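Local coordinates for protein polysaccharide deacetylase (Bacillus anthracis, PDB 2J13) that probably removes acetyl groups from the N-acetylated sugars of cell-wall peptidoglycan, as a zinc-containing member of carbohydrate esterase family 4, at residues 13-19 with 156-161; 47-52 with 204-208; 74-78 with 102-108; 128-133 with 165-171. All blocks are in the same frame, centred on the assembly; numbering follows the deposited sequence. Where two conformers were deposited one is given.

Contact 1: 13-19 with 156-161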
loop_
_atom_site.group_PDB
_atom_site.type_symbol
_atom_site.label_atom_id
_atom_site.label_comp_id
_atom_site.label_asym_id
_atom_site.label_seq_id
_atom_site.Cartn_x
_atom_site.Cartn_y
_atom_site.Cartn_z
ATOM N N TYR A 13 19.815 4.440 -15.654
ATOM C CA TYR A 13 19.257 3.701 -14.541
ATOM C C TYR A 13 19.351 2.225 -14.820
ATOM O O TYR A 13 19.195 1.763 -15.958
ATOM C CB TYR A 13 17.781 4.052 -14.330
ATOM C CG TYR A 13 17.518 5.444 -13.829
ATOM C CD1 TYR A 13 18.092 5.912 -12.658
ATOM C CD2 TYR A 13 16.636 6.279 -14.503
ATOM C CE1 TYR A 13 17.827 7.195 -12.187
ATOM C CE2 TYR A 13 16.356 7.554 -14.037
ATOM C CZ TYR A 13 16.959 8.008 -12.890
ATOM O OH TYR A 13 16.670 9.285 -12.461
ATOM N N THR A 14 19.592 1.467 -13.765
ATOM C CA THR A 14 19.621 0.038 -13.864
ATOM C C THR A 14 18.199 -0.474 -14.017
ATOM O O THR A 14 17.278 0.015 -13.335
ATOM C CB THR A 14 20.287 -0.526 -12.589
ATOM O OG1 THR A 14 21.589 0.086 -12.445
ATOM C CG2 THR A 14 20.440 -1.989 -12.685
ATOM N N ASN A 15 18.023 -1.437 -14.911
ATOM C CA ASN A 15 16.736 -2.062 -15.155
ATOM C C ASN A 15 16.656 -3.463 -14.583
ATOM O O ASN A 15 15.668 -4.166 -14.785
ATOM C CB ASN A 15 16.457 -2.076 -16.661
ATOM C CG ASN A 15 16.562 -0.676 -17.298
ATOM O OD1 ASN A 15 15.840 0.251 -16.915
ATOM N ND2 ASN A 15 17.454 -0.526 -18.278
ATOM N N THR A 16 17.692 -3.898 -13.849
ATOM C CA THR A 16 17.675 -5.239 -13.291
ATOM C C THR A 16 16.543 -5.311 -12.265
ATOM O O THR A 16 16.443 -4.430 -11.424
ATOM C CB THR A 16 19.010 -5.624 -12.646
ATOM O OG1 THR A 16 20.033 -5.570 -13.643
ATOM C CG2 THR A 16 18.949 -7.042 -12.095
ATOM N N PRO A 17 15.675 -6.323 -12.396
ATOM C CA PRO A 17 14.547 -6.471 -11.468
ATOM C C PRO A 17 14.905 -7.041 -10.109
ATOM O O PRO A 17 15.788 -7.920 -9.981
ATOM C CB PRO A 17 13.614 -7.442 -12.203
ATOM C CG PRO A 17 14.454 -8.163 -13.152
ATOM C CD PRO A 17 15.615 -7.323 -13.485
ATOM N N HIS A 18 14.208 -6.558 -9.091
ATOM C CA HIS A 18 14.339 -7.069 -7.753
ATOM C C HIS A 18 12.933 -7.374 -7.278
ATOM O O HIS A 18 11.989 -6.707 -7.736
ATOM C CB HIS A 18 14.956 -5.998 -6.873
ATOM C CG HIS A 18 16.313 -5.537 -7.325
ATOM N ND1 HIS A 18 17.418 -6.364 -7.338
ATOM C CD2 HIS A 18 16.748 -4.323 -7.736
ATOM C CE1 HIS A 18 18.471 -5.684 -7.762
ATOM N NE2 HIS A 18 18.093 -4.441 -8.007
ATOM N N ASN A 19 12.785 -8.386 -6.423
ATOM C CA ASN A 19 11.513 -8.701 -5.771
ATOM C C ASN A 19 11.625 -8.231 -4.322
ATOM O O ASN A 19 12.542 -8.633 -3.582
ATOM C CB ASN A 19 11.204 -10.205 -5.794
ATOM C CG ASN A 19 11.162 -10.785 -7.186
ATOM O OD1 ASN A 19 10.886 -10.095 -8.154
ATOM N ND2 ASN A 19 11.464 -12.081 -7.298
ATOM N N GLY A 156 5.557 -6.380 -5.657
ATOM C CA GLY A 156 6.737 -5.801 -5.051
ATOM C C GLY A 156 7.952 -5.828 -5.977
ATOM O O GLY A 156 9.094 -5.745 -5.517
ATOM N N VAL A 157 7.696 -5.927 -7.284
ATOM C CA VAL A 157 8.780 -5.951 -8.267
ATOM C C VAL A 157 9.177 -4.530 -8.646
ATOM O O VAL A 157 8.321 -3.662 -8.981
ATOM C CB VAL A 157 8.430 -6.807 -9.476
ATOM C CG1 VAL A 157 9.533 -6.722 -10.564
ATOM C CG2 VAL A 157 8.165 -8.276 -9.049
ATOM N N PHE A 158 10.479 -4.288 -8.645
ATOM C CA PHE A 158 11.029 -2.976 -8.959
ATOM C C PHE A 158 12.442 -3.069 -9.545
ATOM O O PHE A 158 13.122 -4.100 -9.388
ATOM C CB PHE A 158 11.072 -2.067 -7.740
ATOM C CG PHE A 158 12.041 -2.525 -6.674
ATOM C CD1 PHE A 158 11.683 -3.548 -5.803
ATOM C CD2 PHE A 158 13.284 -1.943 -6.567
ATOM C CE1 PHE A 158 12.568 -4.002 -4.825
ATOM C CE2 PHE A 158 14.175 -2.386 -5.590
ATOM C CZ PHE A 158 13.789 -3.418 -4.729
ATOM N N SER A 159 12.833 -1.974 -10.179
ATOM C CA SER A 159 14.240 -1.678 -10.520
ATOM C C SER A 159 14.562 -0.266 -10.116
ATOM O O SER A 159 13.703 0.504 -9.737
ATOM C CB SER A 159 14.463 -1.869 -12.017
ATOM O OG SER A 159 13.649 -0.952 -12.741
ATOM N N GLU A 160 15.827 0.122 -10.189
ATOM C CA GLU A 160 16.172 1.516 -10.043
ATOM C C GLU A 160 15.341 2.411 -10.964
ATOM O O GLU A 160 14.868 3.483 -10.555
ATOM C CB GLU A 160 17.672 1.734 -10.321
ATOM C CG GLU A 160 18.118 3.084 -9.845
ATOM C CD GLU A 160 19.542 3.461 -10.258
ATOM O OE1 GLU A 160 20.093 2.888 -11.234
ATOM O OE2 GLU A 160 20.076 4.374 -9.582
ATOM N N ARG A 161 15.182 1.986 -12.211
ATOM C CA ARG A 161 14.420 2.771 -13.186
ATOM C C ARG A 161 12.972 2.984 -12.753
ATOM O O ARG A 161 12.487 4.115 -12.764
ATOM C CB ARG A 161 14.446 2.115 -14.552
ATOM C CG ARG A 161 13.875 3.036 -15.631
ATOM C CD ARG A 161 13.482 2.307 -16.840
ATOM N NE ARG A 161 13.288 3.260 -17.925
ATOM C CZ ARG A 161 14.292 3.800 -18.599
ATOM N NH1 ARG A 161 15.548 3.462 -18.307
ATOM N NH2 ARG A 161 14.038 4.686 -19.553
HETATM O O HOH W 1 17.641 -2.192 -10.529
#
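A two-residue antiparallel beta pairing clips the N-terminal segment 13-19 onto strand 157-158 and the start of helix 160-168, at the edge of the NodB-type deacetylase fold. The two segments run almost opposite ways. Gly156 enters with positive phi and makes backbone hydrogen bonds with Trp20. It lies near a bound zinc ion and a cacodylate that probably comes from the crystallisation liquor. Val157 pairs with Asn19 as a non-hydrogen-bonded pair, and its CG2 sits 3.4 Å from Asn19 OD1. Phe158 forms the hydrogen-bonded pair with His18. His18 N donates to Phe158 O at 2.7 Å, and Phe158 N donates to His18 O at 3.0 Å. His18 CB packs over the Phe158 ring as a CH-pi contact, while helix 35-43 touches both side chains through Leu40. Ser159 is the N-cap of the helix, and its CB lies 3.3 Å from Thr16 O. At Glu160 a water links the backbone N to Thr16 O. Glu160 OE1 accepts a hydrogen bond from Thr14 N at 2.9 Å. Arg161 sends its guanidinium to Asp125 in a salt bridge. Its backbone closes the contact, with Arg161 N donating to Thr14 O at 3.1 Å.

Contact 2: 47-52 with 204-208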
loop_
_atom_site.group_PDB
_atom_site.type_symbol
_atom_site.label_atom_id
_atom_site.label_comp_id
_atom_site.label_asym_id
_atom_site.label_seq_id
_atom_site.Cartn_x
_atom_site.Cartn_y
_atom_site.Cartn_z
ATOM N N PHE A 47 9.906 3.843 0.796
ATOM C CA PHE A 47 10.041 3.460 2.207
ATOM C C PHE A 47 9.355 2.144 2.454
ATOM O O PHE A 47 8.493 1.724 1.678
ATOM C CB PHE A 47 9.579 4.575 3.156
ATOM C CG PHE A 47 8.172 5.039 2.967
ATOM C CD1 PHE A 47 7.117 4.379 3.571
ATOM C CD2 PHE A 47 7.895 6.187 2.238
ATOM C CE1 PHE A 47 5.821 4.836 3.411
ATOM C CE2 PHE A 47 6.590 6.631 2.076
ATOM C CZ PHE A 47 5.553 5.963 2.661
ATOM N N TYR A 48 9.764 1.470 3.528
ATOM C CA TYR A 48 9.166 0.212 3.937
ATOM C C TYR A 48 8.904 0.156 5.441
ATOM O O TYR A 48 8.264 -0.789 5.895
ATOM C CB TYR A 48 9.978 -0.997 3.492
ATOM C CG TYR A 48 11.222 -1.261 4.323
ATOM C CD1 TYR A 48 12.349 -0.477 4.154
ATOM C CD2 TYR A 48 11.253 -2.271 5.255
ATOM C CE1 TYR A 48 13.527 -0.712 4.893
ATOM C CE2 TYR A 48 12.420 -2.510 6.012
ATOM C CZ TYR A 48 13.524 -1.730 5.823
ATOM O OH TYR A 48 14.673 -1.984 6.569
ATOM N N LEU A 49 9.342 1.185 6.157
ATOM C CA LEU A 49 9.202 1.308 7.611
ATOM C C LEU A 49 8.973 2.762 7.950
ATOM O O LEU A 49 9.402 3.672 7.197
ATOM C CB LEU A 49 10.494 0.918 8.321
ATOM C CG LEU A 49 10.895 -0.493 8.634
ATOM C CD1 LEU A 49 12.320 -0.403 9.178
ATOM C CD2 LEU A 49 9.938 -1.134 9.621
ATOM N N GLY A 50 8.318 3.000 9.077
ATOM C CA GLY A 50 8.228 4.334 9.653
ATOM C C GLY A 50 9.324 4.511 10.700
ATOM O O GLY A 50 10.295 3.780 10.724
ATOM N N ASP A 51 9.148 5.492 11.562
ATOM C CA ASP A 51 10.119 5.794 12.617
ATOM C C ASP A 51 10.220 4.643 13.612
ATOM O O ASP A 51 9.217 4.269 14.219
ATOM C CB ASP A 51 9.648 7.060 13.321
ATOM C CG ASP A 51 10.633 7.561 14.347
ATOM O OD1 ASP A 51 11.747 7.010 14.439
ATOM O OD2 ASP A 51 10.263 8.521 15.050
ATOM N N THR A 52 11.421 4.093 13.778
ATOM C CA THR A 52 11.627 2.885 14.585
ATOM C C THR A 52 11.839 3.173 16.075
ATOM O O THR A 52 12.069 2.245 16.866
ATOM C CB THR A 52 12.825 2.079 14.062
ATOM O OG1 THR A 52 14.004 2.897 14.079
ATOM C CG2 THR A 52 12.566 1.612 12.661
ATOM N N PRO A 204 8.381 -1.541 16.191
ATOM C CA PRO A 204 8.137 -0.122 15.985
ATOM C C PRO A 204 8.420 0.298 14.539
ATOM O O PRO A 204 9.453 -0.098 13.976
ATOM C CB PRO A 204 9.130 0.534 16.951
ATOM C CG PRO A 204 9.277 -0.437 18.012
ATOM C CD PRO A 204 9.314 -1.761 17.324
ATOM N N GLY A 205 7.476 1.040 13.953
ATOM C CA GLY A 205 7.575 1.483 12.565
ATOM C C GLY A 205 7.088 0.498 11.518
ATOM O O GLY A 205 7.129 0.820 10.323
ATOM N N SER A 206 6.645 -0.690 11.930
ATOM C CA SER A 206 6.218 -1.694 10.970
ATOM C C SER A 206 5.122 -1.160 10.017
ATOM O O SER A 206 4.156 -0.520 10.437
ATOM C CB SER A 206 5.723 -2.977 11.658
ATOM O OG SER A 206 6.760 -3.701 12.340
ATOM N N ILE A 207 5.295 -1.481 8.735
ATOM C CA ILE A 207 4.247 -1.344 7.724
ATOM C C ILE A 207 3.748 -2.767 7.404
ATOM O O ILE A 207 4.498 -3.602 6.878
ATOM C CB ILE A 207 4.710 -0.616 6.422
ATOM C CG1 ILE A 207 5.226 0.773 6.743
ATOM C CG2 ILE A 207 3.517 -0.642 5.386
ATOM C CD1 ILE A 207 5.739 1.583 5.538
ATOM N N LEU A 208 2.501 -3.054 7.775
ATOM C CA LEU A 208 1.924 -4.372 7.626
ATOM C C LEU A 208 1.172 -4.461 6.329
ATOM O O LEU A 208 0.445 -3.530 5.959
ATOM C CB LEU A 208 0.955 -4.691 8.771
ATOM C CG LEU A 208 1.484 -4.422 10.168
ATOM C CD1 LEU A 208 0.441 -4.864 11.186
ATOM C CD2 LEU A 208 2.807 -5.151 10.342
#
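This is a close contact between a loop and the entry to a barrel strand, on the deacetylase fold, a distorted beta/alpha barrel in this family. The segment 47-52, which leads from strand 46-47 to strand 56-63, passes over the start of strand 207-210. The two backbones approach most closely at a pair of glycines, where the CA atoms of Gly50 and Gly205 are 4.1 Å apart. Gly205 has positive phi. A CB on it would fall 2.8 Å from Gly50 O, a clash, so the close approach depends on the missing side chain. Pro204 packs against the far end of the loop, with its CB 3.4 Å from Thr52 O. At the other end Ile207 points toward the loop. Ile207 CD1 lies 3.5 Å from Tyr48 C and 3.7 Å from Phe47 CD1, at the edge of the phenyl ring. Leu241 of helix 238-243 touches both Phe47 and Ile207 and extends this apolar patch. The one hydrogen bond between the segments is nearly straight: Gly50 N donates to Gly205 O at 2.8 Å.

Contact 3: 74-78 with 102-108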
loop_
_atom_site.group_PDB
_atom_site.type_symbol
_atom_site.label_atom_id
_atom_site.label_comp_id
_atom_site.label_asym_id
_atom_site.label_seq_id
_atom_site.Cartn_x
_atom_site.Cartn_y
_atom_site.Cartn_z
ATOM N N LEU A 74 -13.523 -3.701 6.461
ATOM C CA LEU A 74 -13.852 -2.304 6.646
ATOM C C LEU A 74 -14.710 -2.139 7.908
ATOM O O LEU A 74 -14.539 -1.189 8.637
ATOM C CB LEU A 74 -14.578 -1.745 5.423
ATOM C CG LEU A 74 -13.626 -1.448 4.230
ATOM C CD1 LEU A 74 -14.397 -1.298 2.939
ATOM C CD2 LEU A 74 -12.805 -0.198 4.535
ATOM N N ASP A 75 -15.598 -3.090 8.150
ATOM C CA ASP A 75 -16.437 -3.028 9.379
ATOM C C ASP A 75 -15.548 -3.053 10.647
ATOM O O ASP A 75 -15.784 -2.312 11.609
ATOM C CB ASP A 75 -17.419 -4.192 9.413
ATOM C CG ASP A 75 -18.537 -4.087 8.378
ATOM O OD1 ASP A 75 -18.804 -2.991 7.854
ATOM O OD2 ASP A 75 -19.184 -5.134 8.111
ATOM N N VAL A 76 -14.568 -3.957 10.672
ATOM C CA VAL A 76 -13.621 -4.032 11.777
ATOM C C VAL A 76 -12.862 -2.704 11.939
ATOM O O VAL A 76 -12.754 -2.163 13.020
ATOM C CB VAL A 76 -12.636 -5.198 11.634
ATOM C CG1 VAL A 76 -11.551 -5.099 12.675
ATOM C CG2 VAL A 76 -13.348 -6.553 11.708
ATOM N N LEU A 77 -12.319 -2.159 10.854
ATOM C CA LEU A 77 -11.543 -0.924 10.951
ATOM C C LEU A 77 -12.371 0.253 11.483
ATOM O O LEU A 77 -11.863 1.100 12.226
ATOM C CB LEU A 77 -10.953 -0.577 9.561
ATOM C CG LEU A 77 -9.938 -1.594 9.033
ATOM C CD1 LEU A 77 -9.549 -1.204 7.553
ATOM C CD2 LEU A 77 -8.730 -1.653 9.932
ATOM N N LYS A 78 -13.645 0.277 11.110
ATOM C CA LYS A 78 -14.568 1.301 11.553
ATOM C C LYS A 78 -14.858 1.153 13.059
ATOM O O LYS A 78 -14.839 2.133 13.767
ATOM C CB LYS A 78 -15.857 1.183 10.744
ATOM C CG LYS A 78 -16.938 2.232 11.028
ATOM C CD LYS A 78 -18.177 1.855 10.242
ATOM C CE LYS A 78 -18.739 2.992 9.421
ATOM N NZ LYS A 78 -19.476 2.498 8.187
ATOM N N ARG A 102 -16.668 3.241 0.231
ATOM C CA ARG A 102 -16.512 3.001 1.686
ATOM C C ARG A 102 -15.114 3.375 2.145
ATOM O O ARG A 102 -14.906 3.931 3.207
ATOM C CB ARG A 102 -16.763 1.533 2.044
ATOM C CG ARG A 102 -18.233 1.097 1.978
ATOM C CD ARG A 102 -18.483 -0.171 2.727
ATOM N NE ARG A 102 -18.220 -0.013 4.153
ATOM C CZ ARG A 102 -18.118 -1.023 5.011
ATOM N NH1 ARG A 102 -18.276 -2.268 4.609
ATOM N NH2 ARG A 102 -17.862 -0.780 6.283
ATOM N N MET A 103 -14.107 3.040 1.347
ATOM C CA MET A 103 -12.752 3.366 1.743
ATOM C C MET A 103 -12.577 4.874 1.965
ATOM O O MET A 103 -12.036 5.311 2.990
ATOM C CB MET A 103 -11.774 2.826 0.692
ATOM C CG MET A 103 -11.697 1.303 0.652
ATOM S SD MET A 103 -10.785 0.798 -0.853
ATOM C CE MET A 103 -11.081 -0.982 -0.872
ATOM N N LYS A 104 -13.075 5.674 1.028
ATOM C CA LYS A 104 -12.944 7.126 1.125
ATOM C C LYS A 104 -13.838 7.684 2.232
ATOM O O LYS A 104 -13.391 8.510 3.013
ATOM C CB LYS A 104 -13.266 7.791 -0.213
ATOM C CG LYS A 104 -13.201 9.321 -0.208
ATOM C CD LYS A 104 -14.593 9.957 -0.041
ATOM C CE LYS A 104 -14.592 11.437 -0.324
ATOM N NZ LYS A 104 -14.035 12.267 0.780
ATOM N N ASP A 105 -15.064 7.201 2.289
ATOM C CA ASP A 105 -16.076 7.715 3.223
ATOM C C ASP A 105 -15.755 7.390 4.663
ATOM O O ASP A 105 -16.115 8.164 5.561
ATOM C CB ASP A 105 -17.467 7.183 2.855
ATOM C CG ASP A 105 -17.980 7.726 1.519
ATOM O OD1 ASP A 105 -17.420 8.726 1.004
ATOM O OD2 ASP A 105 -18.939 7.141 0.958
ATOM N N GLU A 106 -15.069 6.271 4.902
ATOM C CA GLU A 106 -14.744 5.842 6.277
ATOM C C GLU A 106 -13.324 6.178 6.766
ATOM O O GLU A 106 -12.845 5.610 7.749
ATOM C CB GLU A 106 -15.078 4.364 6.442
ATOM C CG GLU A 106 -16.554 4.097 6.099
ATOM C CD GLU A 106 -16.958 2.654 5.995
ATOM O OE1 GLU A 106 -16.201 1.760 6.445
ATOM O OE2 GLU A 106 -18.103 2.417 5.481
ATOM N N GLY A 107 -12.658 7.114 6.103
ATOM C CA GLY A 107 -11.437 7.701 6.614
ATOM C C GLY A 107 -10.137 7.017 6.222
ATOM O O GLY A 107 -9.105 7.255 6.844
ATOM N N HIS A 108 -10.184 6.189 5.179
ATOM C CA HIS A 108 -8.969 5.499 4.712
ATOM C C HIS A 108 -8.313 6.248 3.558
ATOM O O HIS A 108 -8.860 7.260 3.064
ATOM C CB HIS A 108 -9.299 4.075 4.347
ATOM C CG HIS A 108 -9.920 3.339 5.478
ATOM N ND1 HIS A 108 -9.253 3.104 6.662
ATOM C CD2 HIS A 108 -11.178 2.874 5.648
ATOM C CE1 HIS A 108 -10.065 2.479 7.494
ATOM N NE2 HIS A 108 -11.239 2.334 6.908
HETATM O O HOH W 2 -13.808 1.423 7.782
#
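Two neighbouring helices of the outer layer of the beta/alpha barrel meet here. Helix 70-80 connects strand 56-63 to strand 84-88, and helices 90-95 and 97-105 lie between strand 84-88 and strand 109-112. These are successive beta-alpha-beta units, and the contact joins their helices side by side. The inner part is apolar. Leu74 and Leu77 both point toward segment 102-108. Leu74 CD2 lies 4.3 Å from Met103 CG and 3.7 Å from His108 CD2, and Leu77 CD1 lies 3.7 Å from His108 CE1. Phe86 of strand 84-88 touches all four residues from the sheet side. The outer part is a salt-bridge network of Asp75, Lys78, Arg102 and Glu106. Arg102 NH2 reaches across to a salt bridge with Asp75 OD1 at 2.9 Å. One turn along, Glu106 forms a salt bridge with the same guanidinium, Arg102 NE to Glu106 OE2 at 2.8 Å. Lys78 NZ adds a salt bridge to Glu106 OE2 at 3.0 Å, a weak hydrogen bond. The shared carboxylate lets Lys78 NZ and Arg102 NH2 sit only 4.1 Å apart. Leu74 CB covers one face of the guanidinium, so the apolar and charged parts meet there. His108 ND1 bonds to the backbone of Ala84. Between the helices, one water donates to Leu74 O and to Glu106 OE1, both at 2.8 Å, and lies 2.9 Å from His108 NE2.

Contact 4: 128-133 with 165-171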
loop_
_atom_site.group_PDB
_atom_site.type_symbol
_atom_site.label_atom_id
_atom_site.label_comp_id
_atom_site.label_asym_id
_atom_site.label_seq_id
_atom_site.Cartn_x
_atom_site.Cartn_y
_atom_site.Cartn_z
ATOM N N LEU A 128 4.149 2.432 -18.376
ATOM C CA LEU A 128 4.179 2.616 -16.924
ATOM C C LEU A 128 3.459 3.901 -16.516
ATOM O O LEU A 128 2.698 3.926 -15.522
ATOM C CB LEU A 128 5.612 2.621 -16.374
ATOM C CG LEU A 128 5.673 2.767 -14.855
ATOM C CD1 LEU A 128 4.903 1.617 -14.171
ATOM C CD2 LEU A 128 7.103 2.865 -14.334
ATOM N N ARG A 129 3.658 4.977 -17.277
ATOM C CA ARG A 129 3.014 6.249 -16.948
ATOM C C ARG A 129 1.515 6.083 -17.075
ATOM O O ARG A 129 0.774 6.566 -16.208
ATOM C CB ARG A 129 3.520 7.385 -17.874
ATOM C CG ARG A 129 4.910 7.843 -17.486
ATOM C CD ARG A 129 5.316 9.185 -18.042
ATOM N NE ARG A 129 6.781 9.287 -18.029
ATOM C CZ ARG A 129 7.568 8.904 -19.034
ATOM N NH1 ARG A 129 7.054 8.388 -20.142
ATOM N NH2 ARG A 129 8.883 9.025 -18.910
ATOM N N GLU A 130 1.056 5.361 -18.084
ATOM C CA GLU A 130 -0.421 5.148 -18.264
ATOM C C GLU A 130 -0.970 4.273 -17.150
ATOM O O GLU A 130 -2.050 4.539 -16.612
ATOM C CB GLU A 130 -0.717 4.502 -19.605
ATOM C CG GLU A 130 -0.384 5.450 -20.722
ATOM C CD GLU A 130 -0.356 4.854 -22.120
ATOM O OE1 GLU A 130 -0.372 3.612 -22.284
ATOM O OE2 GLU A 130 -0.329 5.672 -23.075
ATOM N N GLU A 131 -0.206 3.244 -16.780
ATOM C CA GLU A 131 -0.623 2.320 -15.718
ATOM C C GLU A 131 -0.837 3.039 -14.388
ATOM O O GLU A 131 -1.778 2.668 -13.655
ATOM C CB GLU A 131 0.423 1.202 -15.543
ATOM C CG GLU A 131 0.379 0.139 -16.652
ATOM C CD GLU A 131 -0.745 -0.836 -16.470
ATOM O OE1 GLU A 131 -1.112 -1.113 -15.305
ATOM O OE2 GLU A 131 -1.282 -1.337 -17.468
ATOM N N LEU A 132 0.002 4.038 -14.072
ATOM C CA LEU A 132 -0.144 4.825 -12.824
ATOM C C LEU A 132 -1.185 5.930 -12.979
ATOM O O LEU A 132 -2.071 6.072 -12.146
ATOM C CB LEU A 132 1.180 5.435 -12.399
ATOM C CG LEU A 132 2.230 4.391 -12.006
ATOM C CD1 LEU A 132 3.516 5.133 -11.734
ATOM C CD2 LEU A 132 1.781 3.550 -10.820
ATOM N N THR A 133 -1.090 6.700 -14.058
ATOM C CA THR A 133 -1.960 7.863 -14.230
ATOM C C THR A 133 -3.415 7.458 -14.346
ATOM O O THR A 133 -4.292 8.157 -13.790
ATOM C CB THR A 133 -1.545 8.691 -15.458
ATOM O OG1 THR A 133 -0.170 9.110 -15.300
ATOM C CG2 THR A 133 -2.452 9.926 -15.580
ATOM N N LEU A 165 11.209 6.533 -11.920
ATOM C CA LEU A 165 10.102 7.009 -12.773
ATOM C C LEU A 165 8.854 7.270 -11.943
ATOM O O LEU A 165 8.146 8.268 -12.145
ATOM C CB LEU A 165 9.791 5.996 -13.871
ATOM C CG LEU A 165 10.864 5.732 -14.937
ATOM C CD1 LEU A 165 10.398 4.633 -15.861
ATOM C CD2 LEU A 165 11.214 6.996 -15.703
ATOM N N THR A 166 8.601 6.394 -10.985
ATOM C CA THR A 166 7.452 6.563 -10.077
ATOM C C THR A 166 7.587 7.840 -9.233
ATOM O O THR A 166 6.646 8.608 -9.135
ATOM C CB THR A 166 7.301 5.288 -9.208
ATOM O OG1 THR A 166 7.099 4.155 -10.092
ATOM C CG2 THR A 166 6.116 5.423 -8.182
ATOM N N LYS A 167 8.752 8.076 -8.630
ATOM C CA LYS A 167 9.024 9.300 -7.887
ATOM C C LYS A 167 8.899 10.554 -8.753
ATOM O O LYS A 167 8.351 11.564 -8.322
ATOM C CB LYS A 167 10.430 9.252 -7.277
ATOM C CG LYS A 167 10.889 10.509 -6.576
ATOM C CD LYS A 167 12.332 10.304 -6.093
ATOM C CE LYS A 167 13.072 11.587 -5.783
ATOM N NZ LYS A 167 14.475 11.233 -5.313
ATOM N N GLU A 168 9.432 10.483 -9.960
ATOM C CA GLU A 168 9.392 11.604 -10.894
ATOM C C GLU A 168 7.960 12.001 -11.212
ATOM O O GLU A 168 7.669 13.195 -11.409
ATOM C CB GLU A 168 10.136 11.173 -12.159
ATOM C CG GLU A 168 10.275 12.180 -13.279
ATOM C CD GLU A 168 10.849 11.498 -14.541
ATOM O OE1 GLU A 168 11.771 10.643 -14.398
ATOM O OE2 GLU A 168 10.368 11.790 -15.664
ATOM N N MET A 169 7.061 11.017 -11.257
ATOM C CA MET A 169 5.631 11.275 -11.476
ATOM C C MET A 169 4.900 11.801 -10.237
ATOM O O MET A 169 3.737 12.136 -10.319
ATOM C CB MET A 169 4.939 10.029 -12.012
ATOM C CG MET A 169 5.482 9.539 -13.358
ATOM S SD MET A 169 4.618 8.115 -13.949
ATOM C CE MET A 169 2.953 8.758 -14.175
ATOM N N GLY A 170 5.593 11.873 -9.101
ATOM C CA GLY A 170 5.089 12.509 -7.906
ATOM C C GLY A 170 4.583 11.541 -6.853
ATOM O O GLY A 170 3.859 11.956 -5.932
ATOM N N TYR A 171 4.978 10.276 -6.958
ATOM C CA TYR A 171 4.557 9.243 -5.997
ATOM C C TYR A 171 5.667 8.751 -5.100
ATOM O O TYR A 171 6.817 8.675 -5.519
ATOM C CB TYR A 171 4.022 8.032 -6.757
ATOM C CG TYR A 171 2.900 8.360 -7.711
ATOM C CD1 TYR A 171 1.611 8.565 -7.241
ATOM C CD2 TYR A 171 3.130 8.384 -9.082
ATOM C CE1 TYR A 171 0.556 8.853 -8.120
ATOM C CE2 TYR A 171 2.096 8.660 -9.977
ATOM C CZ TYR A 171 0.812 8.881 -9.493
ATOM O OH TYR A 171 -0.206 9.173 -10.376
HETATM O O HOH W 3 0.288 10.318 -12.725
#
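Met169 fills the gap between the two segments. Its CA-to-CB bond points toward helix 125-143, and m and t torsions carry the sulfur across. Met169 SD then lies 3.6 Å from Arg129 CG and 3.9 Å from Leu132 CD1. A p value at chi3 bends the end over, and Met169 CE reaches 3.3 Å from Thr133 OG1. Thr133, chi1 m, bonds its OG1 back to Arg129 O at 2.9 Å within its own helix. Leu128, in a t,p rotamer, places its CD2 4.0 Å from Leu165 CD1. Leu132, in m,t, sets its CD1 at the Met169 sulfur, and Leu132 CB meets Tyr171 CE2 at 4.1 Å. The contact packs two consecutive helices of the beta/alpha fold, with Val151 of strand 150-151 beneath Leu132, Thr166 and Tyr171. Helix 160-168 ends in a Schellman motif at Gly170, and the chain turns into strand 172-174. Tyr171 OH hydrogen-bonds to Thr136. A water bridges the segments, 2.7 Å from Tyr171 OH and 2.9 Å from Thr133 OG1.

How the contacts relate
From the N terminus, segment 13-19 opens contact 1 and segment 47-52 opens contact 2. Contact 3 then opens and closes within residues 74-108, nested inside the loops of both. It joins two early helices of the barrel, on the opposite side of the chain's centre from contact 1. Contact 4 opens next at 128-133. Contact 1 closes at 156-161 before contact 4 closes at 165-171, so these two cross. They share helix 160-168: contact 1 holds its start and contact 4 its end. Contact 2 closes last, at 204-208. It therefore crosses contact 1 and encloses contacts 3 and 4, tying an early loop to a late barrel strand.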